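Local coordinates for NDP-N-acetyl-D-galactosaminuronic acid dehydrogenase (Methanosarcina mazei Go1, PDB 3G79), which probably catalyses the NAD-dependent oxidation of UDP-N-acetylmannosamine to UDP-N-acetylmannosaminuronate, at residues L359-I364 with V402-N407; D368-T373 with V397-V402. All coordinates share one frame; numbering follows the deposited sequence.

Contact 1: residues L359-I364 with V402-N407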
loop_
_atom_site.group_PDB
_atom_site.type_symbol
_atom_site.label_atom_id
_atom_site.label_comp_id
_atom_site.label_asym_id
_atom_site.label_seq_id
_atom_site.Cartn_x
_atom_site.Cartn_y
_atom_site.Cartn_z
ATOM N N LEU A 359 5.240 -17.171 24.186
ATOM C CA LEU A 359 5.081 -15.869 24.805
ATOM C C LEU A 359 4.124 -15.062 23.978
ATOM O O LEU A 359 4.503 -14.467 22.982
ATOM C CB LEU A 359 6.423 -15.166 24.860
ATOM C CG LEU A 359 7.282 -15.415 26.100
ATOM C CD1 LEU A 359 7.387 -16.880 26.455
ATOM C CD2 LEU A 359 8.645 -14.785 25.836
ATOM N N GLY A 360 2.856 -15.066 24.346
ATOM C CA GLY A 360 1.912 -14.267 23.577
ATOM C C GLY A 360 0.846 -15.070 22.872
ATOM O O GLY A 360 1.141 -15.859 21.949
ATOM N N TRP A 361 -0.395 -14.863 23.322
ATOM C CA TRP A 361 -1.562 -15.497 22.743
ATOM C C TRP A 361 -2.484 -14.478 22.059
ATOM O O TRP A 361 -2.995 -14.756 20.980
ATOM C CB TRP A 361 -2.313 -16.270 23.817
ATOM C CG TRP A 361 -3.480 -17.029 23.301
ATOM C CD1 TRP A 361 -4.771 -16.689 23.427
ATOM C CD2 TRP A 361 -3.456 -18.274 22.586
ATOM N NE1 TRP A 361 -5.572 -17.644 22.861
ATOM C CE2 TRP A 361 -4.786 -18.631 22.338
ATOM C CE3 TRP A 361 -2.441 -19.132 22.165
ATOM C CZ2 TRP A 361 -5.134 -19.790 21.656
ATOM C CZ3 TRP A 361 -2.783 -20.278 21.506
ATOM C CH2 TRP A 361 -4.116 -20.607 21.259
ATOM N N ALA A 362 -2.723 -13.307 22.665
ATOM C CA ALA A 362 -3.345 -12.212 21.907
ATOM C C ALA A 362 -2.418 -11.810 20.760
ATOM O O ALA A 362 -1.278 -12.235 20.734
ATOM C CB ALA A 362 -3.618 -11.051 22.778
ATOM N N PHE A 363 -2.874 -11.009 19.808
ATOM C CA PHE A 363 -1.970 -10.667 18.681
ATOM C C PHE A 363 -1.627 -9.180 18.555
ATOM O O PHE A 363 -0.755 -8.835 17.758
ATOM C CB PHE A 363 -2.465 -11.248 17.343
ATOM C CG PHE A 363 -3.883 -10.895 17.033
ATOM C CD1 PHE A 363 -4.172 -9.783 16.237
ATOM C CD2 PHE A 363 -4.930 -11.650 17.563
ATOM C CE1 PHE A 363 -5.500 -9.434 15.957
ATOM C CE2 PHE A 363 -6.265 -11.316 17.324
ATOM C CZ PHE A 363 -6.566 -10.213 16.515
ATOM N N ILE A 364 -2.285 -8.324 19.353
ATOM C CA ILE A 364 -1.920 -6.888 19.472
ATOM C C ILE A 364 -1.164 -6.570 20.756
ATOM O O ILE A 364 -1.546 -7.026 21.821
ATOM C CB ILE A 364 -3.136 -5.879 19.387
ATOM C CG1 ILE A 364 -4.257 -6.375 18.470
ATOM C CG2 ILE A 364 -2.638 -4.494 18.945
ATOM C CD1 ILE A 364 -5.313 -7.101 19.221
ATOM N N VAL A 402 -8.325 -24.264 25.814
ATOM C CA VAL A 402 -6.892 -23.937 25.687
ATOM C C VAL A 402 -6.440 -23.181 26.950
ATOM O O VAL A 402 -6.971 -22.118 27.254
ATOM C CB VAL A 402 -6.632 -23.080 24.392
ATOM C CG1 VAL A 402 -5.366 -22.264 24.479
ATOM C CG2 VAL A 402 -6.595 -23.949 23.152
ATOM N N GLU A 403 -5.463 -23.721 27.682
ATOM C CA GLU A 403 -5.044 -23.103 28.960
ATOM C C GLU A 403 -3.853 -22.139 28.875
ATOM O O GLU A 403 -2.790 -22.505 28.398
ATOM C CB GLU A 403 -4.877 -24.144 30.096
ATOM C CG GLU A 403 -4.277 -25.505 29.721
ATOM C CD GLU A 403 -4.176 -26.482 30.925
ATOM O OE1 GLU A 403 -4.131 -27.715 30.693
ATOM O OE2 GLU A 403 -4.140 -26.025 32.094
ATOM N N ILE A 404 -4.072 -20.902 29.329
ATOM C CA ILE A 404 -3.130 -19.777 29.190
ATOM C C ILE A 404 -2.691 -19.374 30.579
ATOM O O ILE A 404 -3.487 -19.421 31.513
ATOM C CB ILE A 404 -3.789 -18.499 28.486
ATOM C CG1 ILE A 404 -4.022 -18.677 26.977
ATOM C CG2 ILE A 404 -2.904 -17.262 28.605
ATOM C CD1 ILE A 404 -5.070 -19.659 26.568
ATOM N N SER A 405 -1.443 -18.951 30.728
ATOM C CA SER A 405 -0.947 -18.619 32.066
ATOM C C SER A 405 -0.459 -17.163 32.227
ATOM O O SER A 405 0.044 -16.537 31.282
ATOM C CB SER A 405 0.115 -19.644 32.511
ATOM O OG SER A 405 0.669 -19.316 33.769
ATOM N N ASP A 406 -0.655 -16.655 33.437
ATOM C CA ASP A 406 -0.173 -15.354 33.900
ATOM C C ASP A 406 1.363 -15.318 34.046
ATOM O O ASP A 406 1.999 -14.368 33.598
ATOM C CB ASP A 406 -0.836 -14.996 35.249
ATOM C CG ASP A 406 -1.333 -16.245 36.012
ATOM O OD1 ASP A 406 -2.282 -16.903 35.518
ATOM O OD2 ASP A 406 -0.776 -16.594 37.089
ATOM N N ASN A 407 1.964 -16.346 34.654
ATOM C CA ASN A 407 3.379 -16.225 35.065
ATOM C C ASN A 407 4.431 -16.809 34.112
ATOM O O ASN A 407 4.447 -18.002 33.778
ATOM C CB ASN A 407 3.600 -16.519 36.583
ATOM C CG ASN A 407 4.207 -17.887 36.869
ATOM O OD1 ASN A 407 5.427 -18.023 36.965
ATOM N ND2 ASN A 407 3.356 -18.894 37.044
#

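Contact 2: residues D368-T373 with V397-V402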
loop_
_atom_site.group_PDB
_atom_site.type_symbol
_atom_site.label_atom_id
_atom_site.label_comp_id
_atom_site.label_asym_id
_atom_site.label_seq_id
_atom_site.Cartn_x
_atom_site.Cartn_y
_atom_site.Cartn_z
ATOM N N ASP A 368 -6.253 -7.875 25.245
ATOM C CA ASP A 368 -6.914 -9.050 25.823
ATOM C C ASP A 368 -7.669 -9.946 24.833
ATOM O O ASP A 368 -8.458 -10.792 25.244
ATOM C CB ASP A 368 -7.861 -8.629 26.970
ATOM C CG ASP A 368 -9.137 -7.909 26.497
ATOM O OD1 ASP A 368 -9.893 -7.452 27.383
ATOM O OD2 ASP A 368 -9.410 -7.793 25.284
ATOM N N ASP A 369 -7.448 -9.770 23.539
ATOM C CA ASP A 369 -8.280 -10.490 22.602
ATOM C C ASP A 369 -7.527 -11.374 21.634
ATOM O O ASP A 369 -6.500 -10.983 21.042
ATOM C CB ASP A 369 -9.199 -9.532 21.839
ATOM C CG ASP A 369 -8.550 -8.981 20.593
ATOM O OD1 ASP A 369 -9.201 -8.988 19.507
ATOM O OD2 ASP A 369 -7.371 -8.574 20.728
ATOM N N ALA A 370 -8.068 -12.570 21.467
ATOM C CA ALA A 370 -7.430 -13.572 20.646
ATOM C C ALA A 370 -8.418 -14.151 19.654
ATOM O O ALA A 370 -8.485 -15.368 19.456
ATOM C CB ALA A 370 -6.804 -14.661 21.522
ATOM N N ARG A 371 -9.175 -13.259 19.026
ATOM C CA ARG A 371 -10.129 -13.635 18.003
ATOM C C ARG A 371 -9.351 -13.989 16.734
ATOM O O ARG A 371 -8.777 -13.113 16.074
ATOM C CB ARG A 371 -11.098 -12.477 17.744
ATOM C CG ARG A 371 -11.833 -11.923 18.981
ATOM C CD ARG A 371 -12.091 -10.426 18.807
ATOM N NE ARG A 371 -13.377 -10.000 19.349
ATOM C CZ ARG A 371 -13.562 -9.470 20.561
ATOM N NH1 ARG A 371 -12.530 -9.295 21.397
ATOM N NH2 ARG A 371 -14.790 -9.108 20.937
ATOM N N ASN A 372 -9.314 -15.281 16.418
ATOM C CA ASN A 372 -8.507 -15.796 15.299
ATOM C C ASN A 372 -7.001 -15.523 15.418
ATOM O O ASN A 372 -6.376 -15.082 14.422
ATOM C CB ASN A 372 -9.019 -15.243 13.954
ATOM C CG ASN A 372 -10.400 -15.751 13.598
ATOM O OD1 ASN A 372 -10.711 -16.919 13.796
ATOM N ND2 ASN A 372 -11.228 -14.878 13.059
ATOM N N THR A 373 -6.430 -15.771 16.610
ATOM C CA THR A 373 -4.985 -15.592 16.850
ATOM C C THR A 373 -4.191 -16.447 15.924
ATOM O O THR A 373 -4.428 -17.629 15.864
ATOM C CB THR A 373 -4.473 -16.110 18.192
ATOM O OG1 THR A 373 -5.550 -16.438 19.087
ATOM C CG2 THR A 373 -3.531 -15.129 18.750
ATOM N N VAL A 397 -7.459 -14.071 29.465
ATOM C CA VAL A 397 -7.947 -15.069 30.385
ATOM C C VAL A 397 -9.123 -15.800 29.727
ATOM O O VAL A 397 -9.950 -15.181 29.039
ATOM C CB VAL A 397 -8.279 -14.445 31.785
ATOM C CG1 VAL A 397 -9.570 -13.627 31.745
ATOM C CG2 VAL A 397 -8.297 -15.518 32.891
ATOM N N ASN A 398 -9.164 -17.120 29.898
ATOM C CA ASN A 398 -10.327 -17.928 29.516
ATOM C C ASN A 398 -10.492 -18.079 28.019
ATOM O O ASN A 398 -11.466 -17.592 27.438
ATOM C CB ASN A 398 -11.628 -17.380 30.134
ATOM C CG ASN A 398 -11.797 -17.780 31.586
ATOM O OD1 ASN A 398 -12.193 -16.964 32.422
ATOM N ND2 ASN A 398 -11.499 -19.041 31.896
ATOM N N TYR A 399 -9.529 -18.740 27.394
ATOM C CA TYR A 399 -9.694 -19.112 26.003
ATOM C C TYR A 399 -10.395 -20.454 26.009
ATOM O O TYR A 399 -10.137 -21.286 26.899
ATOM C CB TYR A 399 -8.355 -19.194 25.265
ATOM C CG TYR A 399 -8.461 -19.106 23.759
ATOM C CD1 TYR A 399 -8.609 -17.873 23.121
ATOM C CD2 TYR A 399 -8.402 -20.248 22.966
ATOM C CE1 TYR A 399 -8.679 -17.782 21.738
ATOM C CE2 TYR A 399 -8.493 -20.167 21.570
ATOM C CZ TYR A 399 -8.625 -18.931 20.977
ATOM O OH TYR A 399 -8.703 -18.842 19.611
ATOM N N PRO A 400 -11.307 -20.661 25.040
ATOM C CA PRO A 400 -12.038 -21.933 25.020
ATOM C C PRO A 400 -11.135 -23.144 24.655
ATOM O O PRO A 400 -10.445 -23.124 23.620
ATOM C CB PRO A 400 -13.151 -21.685 23.980
ATOM C CG PRO A 400 -13.131 -20.168 23.711
ATOM C CD PRO A 400 -11.742 -19.742 23.966
ATOM N N GLY A 401 -11.149 -24.155 25.535
ATOM C CA GLY A 401 -10.424 -25.425 25.365
ATOM C C GLY A 401 -8.912 -25.311 25.225
ATOM O O GLY A 401 -8.291 -26.162 24.593
ATOM N N VAL A 402 -8.325 -24.264 25.814
ATOM C CA VAL A 402 -6.892 -23.937 25.687
ATOM C C VAL A 402 -6.440 -23.181 26.950
ATOM O O VAL A 402 -6.971 -22.118 27.254
ATOM C CB VAL A 402 -6.632 -23.080 24.392
ATOM C CG1 VAL A 402 -5.366 -22.264 24.479
ATOM C CG2 VAL A 402 -6.595 -23.949 23.152
#

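Contact 1: residues L359-I364 with V402-N407
W361 swings its indole across to V402 and I404 with CG anti to the backbone N (chi1 -176°). V402 turns CG1 to the matching position on its own residue (chi1 157°), and this branch is the one that meets the indole. CG1 of V402 hangs over the six-membered ring of W361, 4.1 Å from its centroid, and comes within 3.8 Å of CZ2 of W361. Beside it, CG1 of I404 lies over the five-membered ring, 4.2 Å from that centroid and 17° off the ring normal. Both CH-pi contacts fall on the same face of the indole, so the two aliphatic branches share its length. The side chains of W361 and I404 cross nearly at a right angle. Replacing W361 by an alanine is likely to leave V402 CG1 and I404 CG1 without the flat surface they rest on, and to open a gap beside them. D393 OD1 accepts hydrogen bonds from the backbone N of both W361 and A362, and Y399 packs edge-to-face against the indole. The indole also touches S375, E376 and R379 of helix 375-385, bridging that helix and the edge strand 404-405 just past the end of strand 355-359.

Contact 2: residues D368-T373 with V397-V402
Y399 lays one edge of its phenol ring against A370, and its hydroxyl comes near T373. From CA, its CB heads toward 368-373, and CG lies anti to the backbone N (chi1 -160°), which carries the ring across to A370. CD1 is the first ring atom to arrive, 4.0 Å from A370 CB. Next along the same edge, CE1 makes the tightest approach: it lies 3.6 Å from A370 CB and 3.3 Å from A370 O, an oxygen that sits at the ring edge, in the ring plane. At the tip, Y399 OH is hydrogen-bonded to E376 OE2 of helix 375-385, a bond that probably helps hold the phenol end in place. T373 OG1 lies 4.0 Å from Y399 OH, too far to bond to it. Instead T373 OG1 donates to A370 O at 3.1 Å; this donor stands above the carbonyl plane, 44° out of it. A370 O thus takes one off-plane hydrogen bond and is flanked by the aromatic edge. On one face of the ring, P400 CD is 3.3 Å above the plane of Y399, offset toward the rim. Y399 opens a type II beta turn ending at V402, with G401 supplying the positive phi. Both segments are loops following parallel strands of a Rossmann-like alpha/beta domain, the UDP-binding domain of this dehydrogenase family; that position is consistent with the nucleotide-binding side of such folds.

In the fold
Strand 355-359 leads directly into 359-364, the first half of contact 1, and the same connection runs on through 368-373 before helix 375-385 begins. After that helix and strand 388-392, the chain returns as 397-402, closing contact 2, and then as 402-407, closing contact 1. Contact 2 is thus nested inside the loop that contact 1 closes, and V402 belongs to both. Their centres lie about 8 Å apart, and the two touch side by side. Together they tie the connection before helix 375-385 to the one between strand 388-392 and the edge strand 404-405, all within the UDP-binding domain.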